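Oxidase/hydroxylase (Streptomyces hygroscopicus subsp. hygroscopicus, PDB 4XCB) probably acts as a metal- and 2-oxoglutarate-dependent oxygenase of the phytanoyl-CoA dioxygenase family that oxidises an aminoglycoside substrate related to hygromycin B. Local coordinates at residues T52-D57 / E90-R95; L102-G107 / D254-F259; S155-Q160 / G210-L215. All blocks are in the same frame, centred on the assembly; numbering follows the deposited sequence.

Interaction 1 (T52-D57 / E90-R95); sequences TRRYPD and EGYGLR. With HY0 (hygromycin b variant), chain G; AKG (2-oxoglutaric acid), chain F.
Two hydrogen bonds from the guanidinium of R54 hold hygromycin at this strand pair: NH2 points almost straight at O31 of the ligand (2.8 Å, 173° at the hydrogen) and NH1 reaches O30. E90 meets the same sugar from the other strand, its OE1 accepting from hygromycin O32 at 2.6 Å and its OE2 from O31, so the O31 hydroxyl links arginine and carboxylate. Water 1 bridges them too, donating to E90 OE2 and accepting a weak bond from R54 NH2.

The guanidinium is held flat by Y92. It lies over one face of the ring, planes 12° apart, with R54 CZ 3.9 Å from the ring centroid, a cation-pi stack with NH2 displaced toward the ring's rim. The ring's phenol OH donates a short 2.5 Å bond to O2 of 2-oxoglutarate, so one tyrosine serves both ligands. R54 gets there on an extended chain, CG anti to the backbone N, running alongside L94 CD2.

Behind this lies an antiparallel ladder, with R53–R95 and Y55–G93 as hydrogen-bonded pairs. On the face opposite R54, R95 grips Y55 OH side-on with NE and NH2, each 2.9 Å away, while its NH1 bridges to D219. Strand 52-55 is an outermost strand of the large sheet; strand 86-96 separates it from strand 220-229, and L39 of helix 29-40 packs on Y55 and R95.

Interaction 2 (L102-G107 / D254-F259); sequences LYLHGG and DVEEDF. With NI (nickel (II) ion), chain E; HY0 (hygromycin b variant), chain G; AKG (2-oxoglutaric acid), chain F.
E256 packs closely against the strand. Its chain runs beside the L104 side chain, pointing the same way, and OE1 takes the L104 backbone N-H at 2.8 Å, from above the carboxylate plane. The return bond, E256 N to L104 O, is 3.0 Å long and lies in the carbonyl plane. S181 OG and the backbone N of L182 also bind this buried carboxylate, tying it to the start of helix 182-185. Next along, V255 CG1 rests on H105 CB at 3.6 Å.

The looser side is wet. Water 3 donates to L104 O, accepts from E257 N and lies 2.7 Å from hygromycin O20, while waters 4 and 5 sit between the carbonyls of G106 and D254 where the backbones part. E257 turns to the ligand rather than the strand: its OE1 accepts from both O20 and O11 of hygromycin.

H105 leads from this contact to the metal. Its CG sits in the crowded position between backbone N and carbonyl carbon (chi1 47°), one ring face lies under hygromycin C16, and NE2 binds nickel at 2.1 Å. ND1 donates in the ring plane to Y103 O, which fixes the ring's rotation and leaves NE2 for the metal. H209, 2-oxoglutarate through its carboxylate O1 and keto O5, and two waters also coordinate the nickel. The second-shell bond that ND1 gives to Y103 O would probably make the imidazole a somewhat stronger donor to the metal.

Interaction 3 (S155-Q160 / G210-L215); sequences SFCYVQ and GTRRKL. With AKG (2-oxoglutaric acid), chain F.
Backbone hydrogen bonds do most of the joining here. C157 and G210 form an antiparallel hydrogen-bonded pair: C157 N gives a nearly straight bond to G210 O (2.8 Å, 173° at the hydrogen), approaching from above the carbonyl plane, and G210 N returns one to C157 O. Two residues on, R212 N donates to S155 O, so the pairing carries past the non-hydrogen-bonded pair F156–T211. At that pair the CA atoms come within 4.2 Å. The S155 carbonyl also receives a CA-H...O contact from T211 CA.

Among the side chains, C157 SG takes the crowded position between backbone N and carbonyl carbon (chi1 55°) and lies over the T211–R212 peptide, 3.8 Å from T211 C. R212, bent at chi2, passes its CG 3.5 Å from S155 OG and turns one guanidinium face toward C157 CB. Polar partners fix that arginine: NE forms a salt bridge with D192 on strand 190-193, and NH1 bonds to V183 O.

F156 and T211 turn to the cosubstrate instead. T211 CG2, anti to the carbonyl carbon, touches C5 of 2-oxoglutarate at 3.5 Å, while F156 presents its ring edge to the cosubstrate's C4. T211 OG1 faces elsewhere, donating to R212 O and also bonding with R96 NH1. An alanine in place of T211 would lose the methyl touching the distal carboxylate and both hydroxyl bonds, and would probably loosen the seat of 2-oxoglutarate and the backbone around R212.

The contact thus supplies an apolar wall beside the cosubstrate's tail, whereas R220, which hydrogen-bonds the ligand, probably balances the charge of its distal carboxylate, as in relatives of this fold; Y144 adds another hydrogen bond.

All three contacts touch 2-oxoglutarate, interaction 1 from the large sheet, interactions 2 and 3 from the smaller one facing it in the double-stranded beta-helix. Interaction 1 lies at one edge of its sheet, partly buried; interactions 2 and 3 meet where strands 102-105 and 209-211 are neighbours, joined by T211 N and L102 O at 2.9 Å. Interaction 3 is the buried one, mostly backbone ladder and apolar surface. The other two, their centres about 19 Å apart, share hygromycin and are richer in charge and water: interaction 1 offers a stacked guanidinium and a carboxylate, interaction 2 a metal ligand and a loop carboxylate, the loop joining no ladder.

Interaction 1 (T52-D57 / E90-R95)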
loop_
_atom_site.group_PDB
_atom_site.type_symbol
_atom_site.label_atom_id
_atom_site.label_comp_id
_atom_site.label_asym_id
_atom_site.label_seq_id
_atom_site.Cartn_x
_atom_site.Cartn_y
_atom_site.Cartn_z
ATOM N N THR A 52 35.001 17.508 -8.634
ATOM C CA THR A 52 34.380 17.104 -7.375
ATOM C C THR A 52 35.426 16.423 -6.489
ATOM O O THR A 52 36.176 15.552 -6.953
ATOM C CB THR A 52 33.189 16.130 -7.612
ATOM O OG1 THR A 52 32.274 16.690 -8.561
ATOM C CG2 THR A 52 32.435 15.842 -6.320
ATOM N N ARG A 53 35.490 16.834 -5.226
ATOM C CA ARG A 53 36.302 16.147 -4.226
ATOM C C ARG A 53 35.393 15.636 -3.127
ATOM O O ARG A 53 34.458 16.335 -2.728
ATOM C CB ARG A 53 37.359 17.072 -3.625
ATOM C CG ARG A 53 38.352 17.621 -4.624
ATOM C CD ARG A 53 39.191 16.505 -5.229
ATOM N NE ARG A 53 40.050 15.843 -4.252
ATOM C CZ ARG A 53 40.921 14.890 -4.576
ATOM N NH1 ARG A 53 41.041 14.520 -5.847
ATOM N NH2 ARG A 53 41.670 14.313 -3.646
ATOM N N ARG A 54 35.671 14.439 -2.624
ATOM C CA ARG A 54 34.843 13.838 -1.581
ATOM C C ARG A 54 35.631 13.625 -0.283
ATOM O O ARG A 54 36.757 13.128 -0.301
ATOM C CB ARG A 54 34.256 12.511 -2.070
ATOM C CG ARG A 54 33.233 11.871 -1.135
ATOM C CD ARG A 54 32.558 10.699 -1.828
ATOM N NE ARG A 54 31.845 9.836 -0.892
ATOM C CZ ARG A 54 30.561 9.523 -1.003
ATOM N NH1 ARG A 54 29.852 9.992 -2.016
ATOM N NH2 ARG A 54 29.991 8.729 -0.110
ATOM N N TYR A 55 35.038 14.025 0.839
ATOM C CA TYR A 55 35.578 13.693 2.159
ATOM C C TYR A 55 34.895 12.399 2.582
ATOM O O TYR A 55 33.722 12.409 2.926
ATOM C CB TYR A 55 35.311 14.809 3.177
ATOM C CG TYR A 55 35.875 16.171 2.809
ATOM C CD1 TYR A 55 37.084 16.607 3.342
ATOM C CD2 TYR A 55 35.187 17.024 1.951
ATOM C CE1 TYR A 55 37.603 17.850 3.018
ATOM C CE2 TYR A 55 35.703 18.272 1.614
ATOM C CZ TYR A 55 36.911 18.677 2.158
ATOM O OH TYR A 55 37.429 19.915 1.829
ATOM N N PRO A 56 35.615 11.274 2.532
ATOM C CA PRO A 56 34.886 10.001 2.535
ATOM C C PRO A 56 34.204 9.576 3.839
ATOM O O PRO A 56 33.159 8.917 3.773
ATOM C CB PRO A 56 35.970 8.986 2.160
ATOM C CG PRO A 56 37.229 9.609 2.569
ATOM C CD PRO A 56 37.063 11.081 2.342
ATOM N N ASP A 57 34.772 9.907 4.992
ATOM C CA ASP A 57 34.200 9.422 6.251
ATOM C C ASP A 57 34.426 10.459 7.333
ATOM O O ASP A 57 35.366 10.365 8.114
ATOM C CB ASP A 57 34.818 8.068 6.643
ATOM C CG ASP A 57 34.101 7.401 7.809
ATOM O OD1 ASP A 57 33.316 8.073 8.508
ATOM O OD2 ASP A 57 34.341 6.190 8.042
ATOM N N GLU A 90 26.323 6.548 7.145
ATOM C CA GLU A 90 27.434 7.196 6.444
ATOM C C GLU A 90 27.522 8.670 6.793
ATOM O O GLU A 90 26.555 9.267 7.250
ATOM C CB GLU A 90 27.299 7.042 4.930
ATOM C CG GLU A 90 25.974 7.531 4.400
ATOM C CD GLU A 90 25.885 7.450 2.885
ATOM O OE1 GLU A 90 24.753 7.506 2.366
ATOM O OE2 GLU A 90 26.934 7.343 2.216
ATOM N N GLY A 91 28.697 9.252 6.586
ATOM C CA GLY A 91 28.846 10.685 6.734
ATOM C C GLY A 91 29.983 11.124 5.848
ATOM O O GLY A 91 31.131 10.691 6.037
ATOM N N TYR A 92 29.679 11.966 4.866
ATOM C CA TYR A 92 30.698 12.393 3.917
ATOM C C TYR A 92 30.561 13.866 3.555
ATOM O O TYR A 92 29.571 14.515 3.891
ATOM C CB TYR A 92 30.646 11.534 2.648
ATOM C CG TYR A 92 29.343 11.614 1.885
ATOM C CD1 TYR A 92 28.296 10.749 2.174
ATOM C CD2 TYR A 92 29.180 12.533 0.862
ATOM C CE1 TYR A 92 27.109 10.810 1.480
ATOM C CE2 TYR A 92 27.996 12.606 0.165
ATOM C CZ TYR A 92 26.968 11.738 0.480
ATOM O OH TYR A 92 25.794 11.813 -0.228
ATOM N N GLY A 93 31.577 14.386 2.880
ATOM C CA GLY A 93 31.555 15.766 2.444
ATOM C C GLY A 93 31.786 15.839 0.954
ATOM O O GLY A 93 32.409 14.957 0.387
ATOM N N LEU A 94 31.253 16.878 0.322
ATOM C CA LEU A 94 31.440 17.098 -1.110
ATOM C C LEU A 94 31.828 18.544 -1.366
ATOM O O LEU A 94 31.109 19.473 -0.978
ATOM C CB LEU A 94 30.177 16.749 -1.892
ATOM C CG LEU A 94 29.763 15.275 -1.927
ATOM C CD1 LEU A 94 28.379 15.165 -2.556
ATOM C CD2 LEU A 94 30.788 14.443 -2.700
ATOM N N ARG A 95 32.968 18.720 -2.027
ATOM C CA ARG A 95 33.435 20.034 -2.429
ATOM C C ARG A 95 33.489 20.097 -3.949
ATOM O O ARG A 95 34.176 19.294 -4.566
ATOM C CB ARG A 95 34.815 20.323 -1.845
ATOM C CG ARG A 95 35.337 21.697 -2.207
ATOM C CD ARG A 95 36.729 21.923 -1.656
ATOM N NE ARG A 95 36.732 21.822 -0.197
ATOM C CZ ARG A 95 36.429 22.837 0.607
ATOM N NH1 ARG A 95 36.113 24.018 0.088
ATOM N NH2 ARG A 95 36.433 22.676 1.920
HETATM C C1 HY0 G . 25.903 3.748 -8.308
HETATM C C2 HY0 G . 26.250 3.018 -9.586
HETATM C C3 HY0 G . 27.750 2.775 -9.647
HETATM C C4 HY0 G . 28.506 4.102 -9.581
HETATM C C5 HY0 G . 28.094 4.921 -8.355
HETATM C C6 HY0 G . 26.610 5.081 -8.242
HETATM N N7 HY0 G . 25.564 1.783 -9.594
HETATM O O8 HY0 G . 24.513 3.983 -8.313
HETATM N N9 HY0 G . 29.901 3.828 -9.518
HETATM C C10 HY0 G . 30.380 3.537 -10.866
HETATM O O11 HY0 G . 28.667 6.205 -8.476
HETATM C C12 HY0 G . 24.913 7.165 -5.658
HETATM C C13 HY0 G . 25.418 6.777 -7.021
HETATM O O14 HY0 G . 26.056 7.825 -7.709
HETATM C C15 HY0 G . 25.179 8.902 -7.887
HETATM C C16 HY0 G . 25.041 9.575 -6.557
HETATM C C17 HY0 G . 24.378 8.529 -5.571
HETATM O O18 HY0 G . 26.331 5.686 -6.946
HETATM C C19 HY0 G . 25.778 9.860 -8.913
HETATM O O20 HY0 G . 25.707 9.239 -10.200
HETATM O O21 HY0 G . 26.274 9.956 -6.073
HETATM O O22 HY0 G . 24.547 8.981 -4.294
HETATM C C23 HY0 G . 25.175 7.909 -3.566
HETATM C C24 HY0 G . 26.094 8.488 -2.543
HETATM C C25 HY0 G . 26.515 7.419 -1.547
HETATM C C26 HY0 G . 25.310 6.714 -0.959
HETATM C C27 HY0 G . 24.513 6.137 -2.079
HETATM O O28 HY0 G . 24.140 7.187 -2.941
HETATM O O29 HY0 G . 25.897 7.056 -4.553
HETATM O O30 HY0 G . 27.292 8.993 -3.144
HETATM O O31 HY0 G . 27.312 8.021 -0.553
HETATM O O32 HY0 G . 24.497 7.605 -0.192
HETATM C C33 HY0 G . 23.232 5.466 -1.550
HETATM C C34 HY0 G . 22.724 4.475 -2.565
HETATM O O35 HY0 G . 23.509 3.301 -2.584
HETATM N N36 HY0 G . 22.239 6.461 -1.383
HETATM C C1 AKG F . 24.185 12.975 -2.835
HETATM O O1 AKG F . 23.702 11.811 -3.007
HETATM O O2 AKG F . 25.333 13.130 -2.321
HETATM C C2 AKG F . 23.382 14.181 -3.241
HETATM O O5 AKG F . 22.240 13.992 -3.619
HETATM C C3 AKG F . 24.015 15.562 -3.210
HETATM C C4 AKG F . 23.011 16.688 -3.138
HETATM C C5 AKG F . 23.707 18.016 -3.395
HETATM O O3 AKG F . 23.073 19.098 -3.245
HETATM O O4 AKG F . 24.915 18.024 -3.756
HETATM O O HOH W 1 29.792 7.256 2.420
HETATM O O HOH W 2 30.918 7.690 4.935
#

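Interaction 2 (L102-G107 / D254-F259)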
loop_
_atom_site.group_PDB
_atom_site.type_symbol
_atom_site.label_atom_id
_atom_site.label_comp_id
_atom_site.label_asym_id
_atom_site.label_seq_id
_atom_site.Cartn_x
_atom_site.Cartn_y
_atom_site.Cartn_z
ATOM N N LEU A 102 25.875 16.563 -10.855
ATOM C CA LEU A 102 25.496 15.282 -10.252
ATOM C C LEU A 102 24.220 14.792 -10.910
ATOM O O LEU A 102 23.142 15.359 -10.710
ATOM C CB LEU A 102 25.320 15.413 -8.739
ATOM C CG LEU A 102 25.184 14.115 -7.950
ATOM C CD1 LEU A 102 26.402 13.249 -8.168
ATOM C CD2 LEU A 102 25.036 14.432 -6.479
ATOM N N TYR A 103 24.353 13.738 -11.707
ATOM C CA TYR A 103 23.227 13.240 -12.486
ATOM C C TYR A 103 22.194 12.584 -11.578
ATOM O O TYR A 103 22.514 12.203 -10.450
ATOM C CB TYR A 103 23.711 12.251 -13.546
ATOM C CG TYR A 103 24.644 12.857 -14.570
ATOM C CD1 TYR A 103 24.422 14.132 -15.061
ATOM C CD2 TYR A 103 25.752 12.160 -15.034
ATOM C CE1 TYR A 103 25.265 14.691 -15.998
ATOM C CE2 TYR A 103 26.601 12.715 -15.971
ATOM C CZ TYR A 103 26.349 13.981 -16.445
ATOM O OH TYR A 103 27.186 14.551 -17.375
ATOM N N LEU A 104 20.964 12.456 -12.074
ATOM C CA LEU A 104 19.865 11.926 -11.277
ATOM C C LEU A 104 20.135 10.524 -10.746
ATOM O O LEU A 104 20.746 9.676 -11.411
ATOM C CB LEU A 104 18.565 11.908 -12.087
ATOM C CG LEU A 104 18.057 13.294 -12.459
ATOM C CD1 LEU A 104 16.667 13.188 -13.128
ATOM C CD2 LEU A 104 18.036 14.216 -11.236
ATOM N N HIS A 105 19.662 10.298 -9.528
ATOM C CA HIS A 105 19.750 8.981 -8.892
ATOM C C HIS A 105 18.593 8.846 -7.933
ATOM O O HIS A 105 17.946 9.830 -7.601
ATOM C CB HIS A 105 21.089 8.787 -8.164
ATOM C CG HIS A 105 21.489 9.941 -7.290
ATOM N ND1 HIS A 105 22.094 11.082 -7.783
ATOM C CD2 HIS A 105 21.387 10.124 -5.951
ATOM C CE1 HIS A 105 22.344 11.912 -6.785
ATOM N NE2 HIS A 105 21.919 11.359 -5.666
ATOM N N GLY A 106 18.338 7.627 -7.460
ATOM C CA GLY A 106 17.156 7.385 -6.655
ATOM C C GLY A 106 15.949 7.179 -7.547
ATOM O O GLY A 106 16.091 6.981 -8.746
ATOM N N GLY A 107 14.761 7.250 -6.963
ATOM C CA GLY A 107 13.528 6.944 -7.676
ATOM C C GLY A 107 12.917 5.647 -7.155
ATOM O O GLY A 107 13.578 4.613 -7.091
ATOM N N ASP A 254 18.753 1.514 -11.577
ATOM C CA ASP A 254 19.233 2.429 -12.632
ATOM C C ASP A 254 19.460 3.829 -12.094
ATOM O O ASP A 254 18.612 4.356 -11.396
ATOM C CB ASP A 254 18.238 2.537 -13.798
ATOM C CG ASP A 254 18.102 1.257 -14.620
ATOM O OD1 ASP A 254 18.953 0.362 -14.514
ATOM O OD2 ASP A 254 17.118 1.177 -15.404
ATOM N N VAL A 255 20.609 4.423 -12.423
ATOM C CA VAL A 255 20.852 5.846 -12.186
ATOM C C VAL A 255 21.355 6.447 -13.501
ATOM O O VAL A 255 21.851 5.714 -14.357
ATOM C CB VAL A 255 21.874 6.097 -11.061
ATOM C CG1 VAL A 255 21.351 5.538 -9.730
ATOM C CG2 VAL A 255 23.214 5.457 -11.399
ATOM N N GLU A 256 21.251 7.764 -13.661
ATOM C CA GLU A 256 21.670 8.365 -14.926
ATOM C C GLU A 256 23.130 8.095 -15.270
ATOM O O GLU A 256 23.467 7.982 -16.444
ATOM C CB GLU A 256 21.417 9.861 -14.922
ATOM C CG GLU A 256 20.006 10.194 -15.299
ATOM C CD GLU A 256 19.803 11.676 -15.546
ATOM O OE1 GLU A 256 20.486 12.483 -14.879
ATOM O OE2 GLU A 256 18.957 12.023 -16.398
ATOM N N GLU A 257 23.985 7.966 -14.258
ATOM C CA GLU A 257 25.387 7.630 -14.479
ATOM C C GLU A 257 25.564 6.343 -15.304
ATOM O O GLU A 257 26.579 6.175 -15.978
ATOM C CB GLU A 257 26.110 7.490 -13.133
ATOM C CG GLU A 257 27.625 7.471 -13.226
ATOM C CD GLU A 257 28.292 7.235 -11.877
ATOM O OE1 GLU A 257 27.638 7.458 -10.830
ATOM O OE2 GLU A 257 29.470 6.819 -11.860
ATOM N N ASP A 258 24.577 5.443 -15.256
ATOM C CA ASP A 258 24.627 4.201 -16.026
ATOM C C ASP A 258 24.427 4.431 -17.524
ATOM O O ASP A 258 24.803 3.582 -18.331
ATOM C CB ASP A 258 23.550 3.211 -15.564
ATOM C CG ASP A 258 23.740 2.728 -14.139
ATOM O OD1 ASP A 258 24.883 2.385 -13.746
ATOM O OD2 ASP A 258 22.714 2.671 -13.422
ATOM N N PHE A 259 23.808 5.556 -17.877
ATOM C CA PHE A 259 23.270 5.757 -19.229
ATOM C C PHE A 259 23.794 7.011 -19.931
ATOM O O PHE A 259 23.783 7.081 -21.161
ATOM C CB PHE A 259 21.732 5.849 -19.197
ATOM C CG PHE A 259 21.051 4.632 -18.622
ATOM C CD1 PHE A 259 21.447 3.355 -18.990
ATOM C CD2 PHE A 259 20.014 4.770 -17.710
ATOM C CE1 PHE A 259 20.818 2.229 -18.458
ATOM C CE2 PHE A 259 19.383 3.646 -17.173
ATOM C CZ PHE A 259 19.787 2.378 -17.549
HETATM NI NI NI E . 21.780 11.898 -3.606
HETATM C C1 HY0 G . 25.903 3.748 -8.308
HETATM C C2 HY0 G . 26.250 3.018 -9.586
HETATM C C3 HY0 G . 27.750 2.775 -9.647
HETATM C C4 HY0 G . 28.506 4.102 -9.581
HETATM C C5 HY0 G . 28.094 4.921 -8.355
HETATM C C6 HY0 G . 26.610 5.081 -8.242
HETATM N N7 HY0 G . 25.564 1.783 -9.594
HETATM O O8 HY0 G . 24.513 3.983 -8.313
HETATM N N9 HY0 G . 29.901 3.828 -9.518
HETATM C C10 HY0 G . 30.380 3.537 -10.866
HETATM O O11 HY0 G . 28.667 6.205 -8.476
HETATM C C12 HY0 G . 24.913 7.165 -5.658
HETATM C C13 HY0 G . 25.418 6.777 -7.021
HETATM O O14 HY0 G . 26.056 7.825 -7.709
HETATM C C15 HY0 G . 25.179 8.902 -7.887
HETATM C C16 HY0 G . 25.041 9.575 -6.557
HETATM C C17 HY0 G . 24.378 8.529 -5.571
HETATM O O18 HY0 G . 26.331 5.686 -6.946
HETATM C C19 HY0 G . 25.778 9.860 -8.913
HETATM O O20 HY0 G . 25.707 9.239 -10.200
HETATM O O21 HY0 G . 26.274 9.956 -6.073
HETATM O O22 HY0 G . 24.547 8.981 -4.294
HETATM C C23 HY0 G . 25.175 7.909 -3.566
HETATM C C24 HY0 G . 26.094 8.488 -2.543
HETATM C C25 HY0 G . 26.515 7.419 -1.547
HETATM C C26 HY0 G . 25.310 6.714 -0.959
HETATM C C27 HY0 G . 24.513 6.137 -2.079
HETATM O O28 HY0 G . 24.140 7.187 -2.941
HETATM O O29 HY0 G . 25.897 7.056 -4.553
HETATM O O30 HY0 G . 27.292 8.993 -3.144
HETATM O O31 HY0 G . 27.312 8.021 -0.553
HETATM O O32 HY0 G . 24.497 7.605 -0.192
HETATM C C33 HY0 G . 23.232 5.466 -1.550
HETATM C C34 HY0 G . 22.724 4.475 -2.565
HETATM O O35 HY0 G . 23.509 3.301 -2.584
HETATM N N36 HY0 G . 22.239 6.461 -1.383
HETATM C C1 AKG F . 24.185 12.975 -2.835
HETATM O O1 AKG F . 23.702 11.811 -3.007
HETATM O O2 AKG F . 25.333 13.130 -2.321
HETATM C C2 AKG F . 23.382 14.181 -3.241
HETATM O O5 AKG F . 22.240 13.992 -3.619
HETATM C C3 AKG F . 24.015 15.562 -3.210
HETATM C C4 AKG F . 23.011 16.688 -3.138
HETATM C C5 AKG F . 23.707 18.016 -3.395
HETATM O O3 AKG F . 23.073 19.098 -3.245
HETATM O O4 AKG F . 24.915 18.024 -3.756
HETATM O O HOH W 3 23.497 9.151 -11.767
HETATM O O HOH W 4 17.775 7.096 -10.572
HETATM O O HOH W 5 17.851 4.362 -8.760
HETATM O O HOH W 6 21.497 12.324 -1.376
HETATM O O HOH W 7 21.665 10.010 -2.916
#

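Interaction 3 (S155-Q160 / G210-L215)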
loop_
_atom_site.group_PDB
_atom_site.type_symbol
_atom_site.label_atom_id
_atom_site.label_comp_id
_atom_site.label_asym_id
_atom_site.label_seq_id
_atom_site.Cartn_x
_atom_site.Cartn_y
_atom_site.Cartn_z
ATOM N N SER A 155 22.271 23.989 -8.263
ATOM C CA SER A 155 21.203 23.731 -7.312
ATOM C C SER A 155 20.793 22.272 -7.316
ATOM O O SER A 155 20.789 21.610 -8.353
ATOM C CB SER A 155 19.985 24.606 -7.599
ATOM O OG SER A 155 19.464 24.357 -8.896
ATOM N N PHE A 156 20.483 21.789 -6.124
ATOM C CA PHE A 156 19.771 20.539 -5.939
ATOM C C PHE A 156 18.544 20.543 -6.846
ATOM O O PHE A 156 17.876 21.573 -6.991
ATOM C CB PHE A 156 19.387 20.400 -4.467
ATOM C CG PHE A 156 18.665 19.133 -4.124
ATOM C CD1 PHE A 156 17.290 19.048 -4.263
ATOM C CD2 PHE A 156 19.357 18.054 -3.611
ATOM C CE1 PHE A 156 16.623 17.895 -3.927
ATOM C CE2 PHE A 156 18.695 16.893 -3.264
ATOM C CZ PHE A 156 17.331 16.814 -3.425
ATOM N N CYS A 157 18.276 19.414 -7.486
ATOM C CA CYS A 157 17.045 19.271 -8.250
ATOM C C CYS A 157 16.466 17.881 -8.059
ATOM O O CYS A 157 17.174 16.938 -7.702
ATOM C CB CYS A 157 17.270 19.564 -9.743
ATOM S SG CYS A 157 18.535 18.629 -10.585
ATOM N N TYR A 158 15.173 17.764 -8.313
ATOM C CA TYR A 158 14.463 16.523 -8.059
ATOM C C TYR A 158 13.292 16.367 -9.020
ATOM O O TYR A 158 12.733 17.356 -9.526
ATOM C CB TYR A 158 13.950 16.480 -6.613
ATOM C CG TYR A 158 12.918 17.541 -6.355
ATOM C CD1 TYR A 158 13.300 18.866 -6.137
ATOM C CD2 TYR A 158 11.558 17.251 -6.400
ATOM C CE1 TYR A 158 12.366 19.854 -5.939
ATOM C CE2 TYR A 158 10.613 18.240 -6.196
ATOM C CZ TYR A 158 11.027 19.542 -5.969
ATOM O OH TYR A 158 10.108 20.540 -5.766
ATOM N N VAL A 159 12.911 15.124 -9.266
ATOM C CA VAL A 159 11.725 14.861 -10.071
ATOM C C VAL A 159 10.513 14.785 -9.153
ATOM O O VAL A 159 10.465 13.950 -8.253
ATOM C CB VAL A 159 11.902 13.580 -10.891
ATOM C CG1 VAL A 159 10.605 13.209 -11.646
ATOM C CG2 VAL A 159 13.114 13.724 -11.816
ATOM N N GLN A 160 9.526 15.653 -9.378
ATOM C CA GLN A 160 8.360 15.752 -8.510
ATOM C C GLN A 160 7.680 14.402 -8.290
ATOM O O GLN A 160 7.382 13.695 -9.256
ATOM C CB GLN A 160 7.366 16.740 -9.111
ATOM C CG GLN A 160 6.215 17.069 -8.218
ATOM C CD GLN A 160 5.134 17.873 -8.920
ATOM O OE1 GLN A 160 3.961 17.800 -8.561
ATOM N NE2 GLN A 160 5.527 18.650 -9.925
ATOM N N GLY A 210 19.288 15.055 -7.915
ATOM C CA GLY A 210 20.663 15.269 -8.323
ATOM C C GLY A 210 20.923 16.748 -8.204
ATOM O O GLY A 210 20.279 17.425 -7.410
ATOM N N THR A 211 21.864 17.266 -8.982
ATOM C CA THR A 211 22.015 18.718 -9.044
ATOM C C THR A 211 22.271 19.183 -10.457
ATOM O O THR A 211 22.731 18.422 -11.302
ATOM C CB THR A 211 23.169 19.243 -8.173
ATOM O OG1 THR A 211 24.399 19.161 -8.906
ATOM C CG2 THR A 211 23.282 18.451 -6.875
ATOM N N ARG A 212 21.990 20.454 -10.686
ATOM C CA ARG A 212 22.331 21.089 -11.946
ATOM C C ARG A 212 23.834 21.195 -12.093
ATOM O O ARG A 212 24.595 21.036 -11.136
ATOM C CB ARG A 212 21.717 22.477 -12.039
ATOM C CG ARG A 212 20.236 22.505 -11.805
ATOM C CD ARG A 212 19.478 21.852 -12.937
ATOM N NE ARG A 212 18.079 22.252 -12.913
ATOM C CZ ARG A 212 17.185 21.880 -13.819
ATOM N NH1 ARG A 212 17.553 21.088 -14.817
ATOM N NH2 ARG A 212 15.929 22.292 -13.728
ATOM N N ARG A 213 24.259 21.478 -13.310
ATOM C CA ARG A 213 25.664 21.709 -13.585
ATOM C C ARG A 213 26.077 23.056 -12.997
ATOM O O ARG A 213 25.385 24.060 -13.185
ATOM C CB ARG A 213 25.900 21.670 -15.093
ATOM C CG ARG A 213 27.344 21.613 -15.509
ATOM C CD ARG A 213 27.428 21.378 -17.007
ATOM N NE ARG A 213 26.805 20.108 -17.371
ATOM C CZ ARG A 213 27.441 18.940 -17.356
ATOM N NH1 ARG A 213 28.717 18.884 -16.997
ATOM N NH2 ARG A 213 26.803 17.827 -17.698
ATOM N N LYS A 214 27.190 23.073 -12.273
ATOM C CA LYS A 214 27.668 24.307 -11.654
ATOM C C LYS A 214 28.530 25.100 -12.627
ATOM O O LYS A 214 29.462 24.553 -13.214
ATOM C CB LYS A 214 28.465 23.994 -10.387
ATOM C CG LYS A 214 29.153 25.195 -9.743
ATOM C CD LYS A 214 29.726 24.808 -8.387
ATOM C CE LYS A 214 30.693 25.849 -7.850
ATOM N NZ LYS A 214 30.062 27.189 -7.644
ATOM N N LEU A 215 28.218 26.386 -12.776
ATOM C CA LEU A 215 28.933 27.266 -13.701
ATOM C C LEU A 215 29.706 28.352 -12.972
ATOM O O LEU A 215 30.632 28.956 -13.526
ATOM C CB LEU A 215 27.954 27.908 -14.682
ATOM C CG LEU A 215 27.109 26.919 -15.487
ATOM C CD1 LEU A 215 26.237 27.638 -16.504
ATOM C CD2 LEU A 215 28.004 25.889 -16.150
HETATM C C1 AKG F . 24.185 12.975 -2.835
HETATM O O1 AKG F . 23.702 11.811 -3.007
HETATM O O2 AKG F . 25.333 13.130 -2.321
HETATM C C2 AKG F . 23.382 14.181 -3.241
HETATM O O5 AKG F . 22.240 13.992 -3.619
HETATM C C3 AKG F . 24.015 15.562 -3.210
HETATM C C4 AKG F . 23.011 16.688 -3.138
HETATM C C5 AKG F . 23.707 18.016 -3.395
HETATM O O3 AKG F . 23.073 19.098 -3.245
HETATM O O4 AKG F . 24.915 18.024 -3.756
#